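Local coordinates for protein N-acetylneuraminate lyase (Peptoclostridium difficile, PDB 4WOZ) that belongs to the dihydrodipicolinate synthetase family of enzymes and folds as an eight-stranded parallel TIM barrel, with four chains in the assembly, at residues Leu102-Thr107 with Ile137-Asn142; Asp141-Ile146 with Lys170-Lys175. All coordinates share one frame; numbering follows the deposited sequence.

Interaction 1: residues Leu102-Thr107 with Ile137-Asn142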
loop_
_atom_site.group_PDB
_atom_site.type_symbol
_atom_site.label_atom_id
_atom_site.label_comp_id
_atom_site.label_asym_id
_atom_site.label_seq_id
_atom_site.Cartn_x
_atom_site.Cartn_y
_atom_site.Cartn_z
ATOM N N LEU A 102 18.710 15.169 -23.367
ATOM C CA LEU A 102 17.426 15.559 -23.934
ATOM C C LEU A 102 17.072 16.998 -23.576
ATOM O O LEU A 102 16.428 17.695 -24.356
ATOM C CB LEU A 102 16.327 14.606 -23.449
ATOM C CG LEU A 102 16.481 13.149 -23.881
ATOM C CD1 LEU A 102 15.419 12.301 -23.204
ATOM C CD2 LEU A 102 16.362 13.038 -25.395
ATOM N N ALA A 103 17.490 17.442 -22.396
ATOM C CA ALA A 103 17.217 18.809 -21.978
ATOM C C ALA A 103 17.963 19.748 -22.920
ATOM O O ALA A 103 17.455 20.811 -23.281
ATOM C CB ALA A 103 17.677 19.031 -20.542
ATOM N N LYS A 104 19.172 19.351 -23.307
ATOM C CA LYS A 104 19.988 20.148 -24.222
ATOM C C LYS A 104 19.350 20.142 -25.604
ATOM O O LYS A 104 19.123 21.192 -26.207
ATOM C CB LYS A 104 21.399 19.569 -24.330
ATOM C CG LYS A 104 22.315 19.876 -23.162
ATOM C CD LYS A 104 23.716 19.340 -23.448
ATOM C CE LYS A 104 24.765 19.989 -22.558
ATOM N NZ LYS A 104 24.492 19.772 -21.109
ATOM N N PHE A 105 19.068 18.941 -26.098
ATOM C CA PHE A 105 18.456 18.769 -27.407
ATOM C C PHE A 105 17.189 19.616 -27.553
ATOM O O PHE A 105 17.074 20.412 -28.482
ATOM C CB PHE A 105 18.119 17.291 -27.633
ATOM C CG PHE A 105 17.629 16.983 -29.020
ATOM C CD1 PHE A 105 18.493 17.048 -30.106
ATOM C CD2 PHE A 105 16.307 16.619 -29.238
ATOM C CE1 PHE A 105 18.049 16.754 -31.393
ATOM C CE2 PHE A 105 15.850 16.322 -30.521
ATOM C CZ PHE A 105 16.725 16.391 -31.600
ATOM N N THR A 106 16.245 19.453 -26.631
ATOM C CA THR A 106 14.994 20.202 -26.700
ATOM C C THR A 106 15.174 21.704 -26.511
ATOM O O THR A 106 14.517 22.495 -27.180
ATOM C CB THR A 106 13.959 19.677 -25.670
ATOM O OG1 THR A 106 14.497 19.764 -24.344
ATOM C CG2 THR A 106 13.602 18.222 -25.974
ATOM N N THR A 107 16.059 22.109 -25.607
ATOM C CA THR A 107 16.282 23.533 -25.395
ATOM C C THR A 107 16.799 24.172 -26.686
ATOM O O THR A 107 16.397 25.286 -27.052
ATOM C CB THR A 107 17.295 23.790 -24.264
ATOM O OG1 THR A 107 16.734 23.371 -23.014
ATOM C CG2 THR A 107 17.645 25.272 -24.185
ATOM N N ILE A 137 18.202 20.976 -14.881
ATOM C CA ILE A 137 17.932 22.379 -15.199
ATOM C C ILE A 137 19.145 23.302 -15.202
ATOM O O ILE A 137 19.141 24.326 -15.888
ATOM C CB ILE A 137 16.859 22.977 -14.248
ATOM C CG1 ILE A 137 16.355 24.315 -14.799
ATOM C CG2 ILE A 137 17.444 23.173 -12.853
ATOM C CD1 ILE A 137 15.714 24.216 -16.177
ATOM N N ASN A 138 20.179 22.959 -14.440
ATOM C CA ASN A 138 21.370 23.801 -14.409
ATOM C C ASN A 138 22.221 23.577 -15.656
ATOM O O ASN A 138 23.081 24.397 -15.985
ATOM C CB ASN A 138 22.210 23.525 -13.158
ATOM C CG ASN A 138 21.463 23.831 -11.875
ATOM O OD1 ASN A 138 20.676 24.779 -11.811
ATOM N ND2 ASN A 138 21.718 23.038 -10.838
ATOM N N SER A 139 21.966 22.470 -16.348
ATOM C CA SER A 139 22.698 22.132 -17.565
ATOM C C SER A 139 22.258 22.946 -18.774
ATOM O O SER A 139 22.958 22.977 -19.784
ATOM C CB SER A 139 22.529 20.647 -17.899
ATOM O OG SER A 139 23.189 19.822 -16.956
ATOM N N VAL A 140 21.103 23.600 -18.686
ATOM C CA VAL A 140 20.608 24.375 -19.816
ATOM C C VAL A 140 20.005 25.726 -19.456
ATOM O O VAL A 140 19.766 26.039 -18.289
ATOM C CB VAL A 140 19.545 23.582 -20.610
ATOM C CG1 VAL A 140 20.133 22.274 -21.108
ATOM C CG2 VAL A 140 18.328 23.315 -19.731
ATOM N N ASP A 141 19.758 26.526 -20.486
ATOM C CA ASP A 141 19.172 27.844 -20.312
ATOM C C ASP A 141 17.681 27.718 -20.603
ATOM O O ASP A 141 17.202 28.132 -21.658
ATOM C CB ASP A 141 19.831 28.835 -21.273
ATOM C CG ASP A 141 19.346 30.254 -21.068
ATOM O OD1 ASP A 141 19.278 30.693 -19.901
ATOM O OD2 ASP A 141 19.040 30.933 -22.073
ATOM N N ASN A 142 16.956 27.130 -19.657
ATOM C CA ASN A 142 15.523 26.916 -19.806
ATOM C C ASN A 142 14.855 26.977 -18.430
ATOM O O ASN A 142 15.467 27.407 -17.448
ATOM C CB ASN A 142 15.280 25.542 -20.448
ATOM C CG ASN A 142 14.063 25.523 -21.360
ATOM O OD1 ASN A 142 13.008 26.051 -21.017
ATOM N ND2 ASN A 142 14.205 24.902 -22.523
#
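In the outer helical layer of the TIM barrel, Thr107, Ala103 and Lys104 of helix 96-109 meet Val140 and Asn142 in the turn that leads from helix 126-138 into strand 144-147. One side-chain hydrogen bond crosses the contact, beside an apolar patch made by Val140. The Asn142 amide sends ND2 to Thr107 OG1 at 3.0 Å, almost straight at 169°, and the hydroxyl lies close to the plane of the amide. Thr107 OG1 is anti to the carbonyl carbon and beside the backbone N (chi1 -67°), which turns it back along its own helix to donate to Ala103 O at 2.7 Å. The hydroxyl is therefore gripped twice, accepting from the loop and donating to the helix. Ala103 O also takes Thr107 N, the two donors coming from opposite faces of its carbonyl plane. The second ND2 proton has a partner as well, since Asn142 ND2 also bonds to Tyr111 O.

Beside this bond Val140 CG2 lies 3.6 Å from Thr107 OG1, while Val140 CG1 rests on the helix backbone, 3.7 Å from Ala103 O, and touches Lys104 CG at 3.8 Å as the two side chains cross obliquely. Ala103 CB is a looser neighbour of Val140 CG1, 4.1 Å away. Toward solvent, Lys104 NZ comes near Ser139 O at 3.8 Å, a proximity rather than a bond; Ser139 OG is hydrogen-bonded to Thr135 O of helix 126-138. A helix packed against the turn that brings the next helix back to its strand belongs to the repeating beta-alpha units of the TIM barrel.

Interaction 2: residues Asp141-Ile146 with Lys170-Lys175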
loop_
_atom_site.group_PDB
_atom_site.type_symbol
_atom_site.label_atom_id
_atom_site.label_comp_id
_atom_site.label_asym_id
_atom_site.label_seq_id
_atom_site.Cartn_x
_atom_site.Cartn_y
_atom_site.Cartn_z
ATOM N N ASP A 141 19.758 26.526 -20.486
ATOM C CA ASP A 141 19.172 27.844 -20.312
ATOM C C ASP A 141 17.681 27.718 -20.603
ATOM O O ASP A 141 17.202 28.132 -21.658
ATOM C CB ASP A 141 19.831 28.835 -21.273
ATOM C CG ASP A 141 19.346 30.254 -21.068
ATOM O OD1 ASP A 141 19.278 30.693 -19.901
ATOM O OD2 ASP A 141 19.040 30.933 -22.073
ATOM N N ASN A 142 16.956 27.130 -19.657
ATOM C CA ASN A 142 15.523 26.916 -19.806
ATOM C C ASN A 142 14.855 26.977 -18.430
ATOM O O ASN A 142 15.467 27.407 -17.448
ATOM C CB ASN A 142 15.280 25.542 -20.448
ATOM C CG ASN A 142 14.063 25.523 -21.360
ATOM O OD1 ASN A 142 13.008 26.051 -21.017
ATOM N ND2 ASN A 142 14.205 24.902 -22.523
ATOM N N ARG A 143 13.597 26.547 -18.365
ATOM C CA ARG A 143 12.840 26.530 -17.115
ATOM C C ARG A 143 12.274 25.124 -16.935
ATOM O O ARG A 143 11.873 24.485 -17.909
ATOM C CB ARG A 143 11.708 27.557 -17.174
ATOM C CG ARG A 143 12.193 28.982 -17.386
ATOM C CD ARG A 143 11.057 29.912 -17.791
ATOM N NE ARG A 143 10.494 29.564 -19.094
ATOM C CZ ARG A 143 9.438 30.167 -19.637
ATOM N NH1 ARG A 143 8.825 31.150 -18.989
ATOM N NH2 ARG A 143 8.995 29.789 -20.831
ATOM N N LEU A 144 12.233 24.639 -15.698
ATOM C CA LEU A 144 11.739 23.287 -15.468
ATOM C C LEU A 144 10.513 23.119 -14.575
ATOM O O LEU A 144 10.334 23.814 -13.569
ATOM C CB LEU A 144 12.881 22.405 -14.934
ATOM C CG LEU A 144 12.559 20.924 -14.715
ATOM C CD1 LEU A 144 13.796 20.089 -14.920
ATOM C CD2 LEU A 144 12.004 20.720 -13.318
ATOM N N ILE A 145 9.684 22.159 -14.963
ATOM C CA ILE A 145 8.476 21.820 -14.235
ATOM C C ILE A 145 8.648 20.408 -13.675
ATOM O O ILE A 145 9.044 19.497 -14.395
ATOM C CB ILE A 145 7.253 21.834 -15.171
ATOM C CG1 ILE A 145 7.002 23.258 -15.672
ATOM C CG2 ILE A 145 6.031 21.284 -14.447
ATOM C CD1 ILE A 145 6.014 23.327 -16.812
ATOM N N ILE A 146 8.363 20.238 -12.390
ATOM C CA ILE A 146 8.466 18.930 -11.746
ATOM C C ILE A 146 7.282 18.057 -12.160
ATOM O O ILE A 146 6.171 18.559 -12.320
ATOM C CB ILE A 146 8.432 19.067 -10.220
ATOM C CG1 ILE A 146 9.598 19.939 -9.750
ATOM C CG2 ILE A 146 8.468 17.689 -9.574
ATOM C CD1 ILE A 146 9.489 20.352 -8.296
ATOM N N LYS A 170 14.947 28.549 -11.515
ATOM C CA LYS A 170 14.658 28.027 -12.846
ATOM C C LYS A 170 13.606 26.919 -12.795
ATOM O O LYS A 170 13.093 26.485 -13.828
ATOM C CB LYS A 170 15.950 27.545 -13.519
ATOM C CG LYS A 170 16.948 28.688 -13.759
ATOM C CD LYS A 170 17.917 28.410 -14.908
ATOM C CE LYS A 170 18.912 27.313 -14.583
ATOM N NZ LYS A 170 19.784 27.009 -15.760
ATOM N N ILE A 171 13.291 26.460 -11.588
ATOM C CA ILE A 171 12.255 25.449 -11.404
ATOM C C ILE A 171 11.003 26.295 -11.127
ATOM O O ILE A 171 10.754 26.739 -10.002
ATOM C CB ILE A 171 12.594 24.513 -10.227
ATOM C CG1 ILE A 171 13.886 23.752 -10.552
ATOM C CG2 ILE A 171 11.453 23.525 -9.988
ATOM C CD1 ILE A 171 14.340 22.784 -9.483
ATOM N N ILE A 172 10.233 26.525 -12.182
ATOM C CA ILE A 172 9.055 27.383 -12.117
ATOM C C ILE A 172 7.708 26.753 -11.786
ATOM O O ILE A 172 6.735 27.474 -11.592
ATOM C CB ILE A 172 8.893 28.155 -13.442
ATOM C CG1 ILE A 172 8.632 27.170 -14.586
ATOM C CG2 ILE A 172 10.159 28.953 -13.736
ATOM C CD1 ILE A 172 8.307 27.830 -15.916
ATOM N N GLY A 173 7.634 25.429 -11.728
ATOM C CA GLY A 173 6.353 24.811 -11.430
ATOM C C GLY A 173 6.367 23.315 -11.195
ATOM O O GLY A 173 7.430 22.696 -11.057
ATOM N N VAL A 174 5.172 22.735 -11.155
ATOM C CA VAL A 174 5.012 21.308 -10.917
ATOM C C VAL A 174 3.744 20.758 -11.566
ATOM O O VAL A 174 2.720 21.438 -11.614
ATOM C CB VAL A 174 4.932 21.015 -9.401
ATOM C CG1 VAL A 174 3.767 21.783 -8.789
ATOM C CG2 VAL A 174 4.754 19.521 -9.158
ATOM N N LYS A 175 3.831 19.533 -12.080
ATOM C CA LYS A 175 2.682 18.859 -12.667
ATOM C C LYS A 175 2.248 17.908 -11.564
ATOM O O LYS A 175 2.883 16.876 -11.335
ATOM C CB LYS A 175 3.070 18.060 -13.909
ATOM C CG LYS A 175 1.917 17.240 -14.467
ATOM C CD LYS A 175 2.369 16.309 -15.574
ATOM C CE LYS A 175 1.267 15.323 -15.948
ATOM N NZ LYS A 175 1.732 14.338 -16.968
#
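Ile146 faces Val174 and Ile171 on one side of a parallel strand pair of the TIM barrel, strands 144-147 and 171-176. Ile146 CB lies 3.9 Å from Val174 CG2, and Ile146 CG1 reaches back to Ile171 CG2 at 4.0 Å; in both pairs the side chains run at a slant to each other. Leu144 shares this face, which helices 126-138 and 159-165 cover through Tyr133, Ile137, Phe162 and Leu165. Ile145 points to the opposite face, where its partner Gly173 has no side chain. Ile145 CG2 settles instead over the neighbouring backbone, 3.7 Å from Val174 CA.

By CA proximity Leu144 lies nearest Ile171 and Ile145 nearest Gly173, so Ile172 falls between. Ile172 CG1 sits between the backbone N and the carbonyl carbon (chi1 64°), and Ile172 CD1 beyond it presses on Arg143 CB at 3.6 Å. Arg143 crosses this isoleucine with the aliphatic part of its chain, while the guanidinium goes on to Thr13 O and Asp112 O. At the start of the pair, Lys170 lays its CD against Asn142 O and sends NZ to Val140 O and Ile137 O.

Main-chain bonds tie the two strands together. Leu144 N bonds to Lys170 O at 2.8 Å, and the return bond from Ile172 N to Leu144 O is weak and bent. Ile146 N meets Gly173 O at 2.9 Å and 171°, yet sits 36° above the carbonyl plane. The next link, Lys175 N to Ile146 O, is so short in the model that its length is doubtful. Gly173 N, buried here, has no bonding partner in the model: Leu144 O stops 3.6 Å from it.

How the interactions relate
Interaction 2 belongs to the buried barrel wall, whereas interaction 1 lies farther out, where a helix meets a turn, and is only partly buried. Their centres are about 11 Å apart. They share Asp141 and Asn142, the chain passing from the turn of interaction 1 into the strand of interaction 2. Asn142 works in both directions: its amide nitrogen serves the helix contact, and its OD1 accepts from Arg143 N at the strand's entry. The Lys170 ammonium also ties the strand pair to the helix end of interaction 1. Chemically, interaction 1 depends on one side-chain bond and a valine, while interaction 2 combines main-chain bonding with branched aliphatic packing.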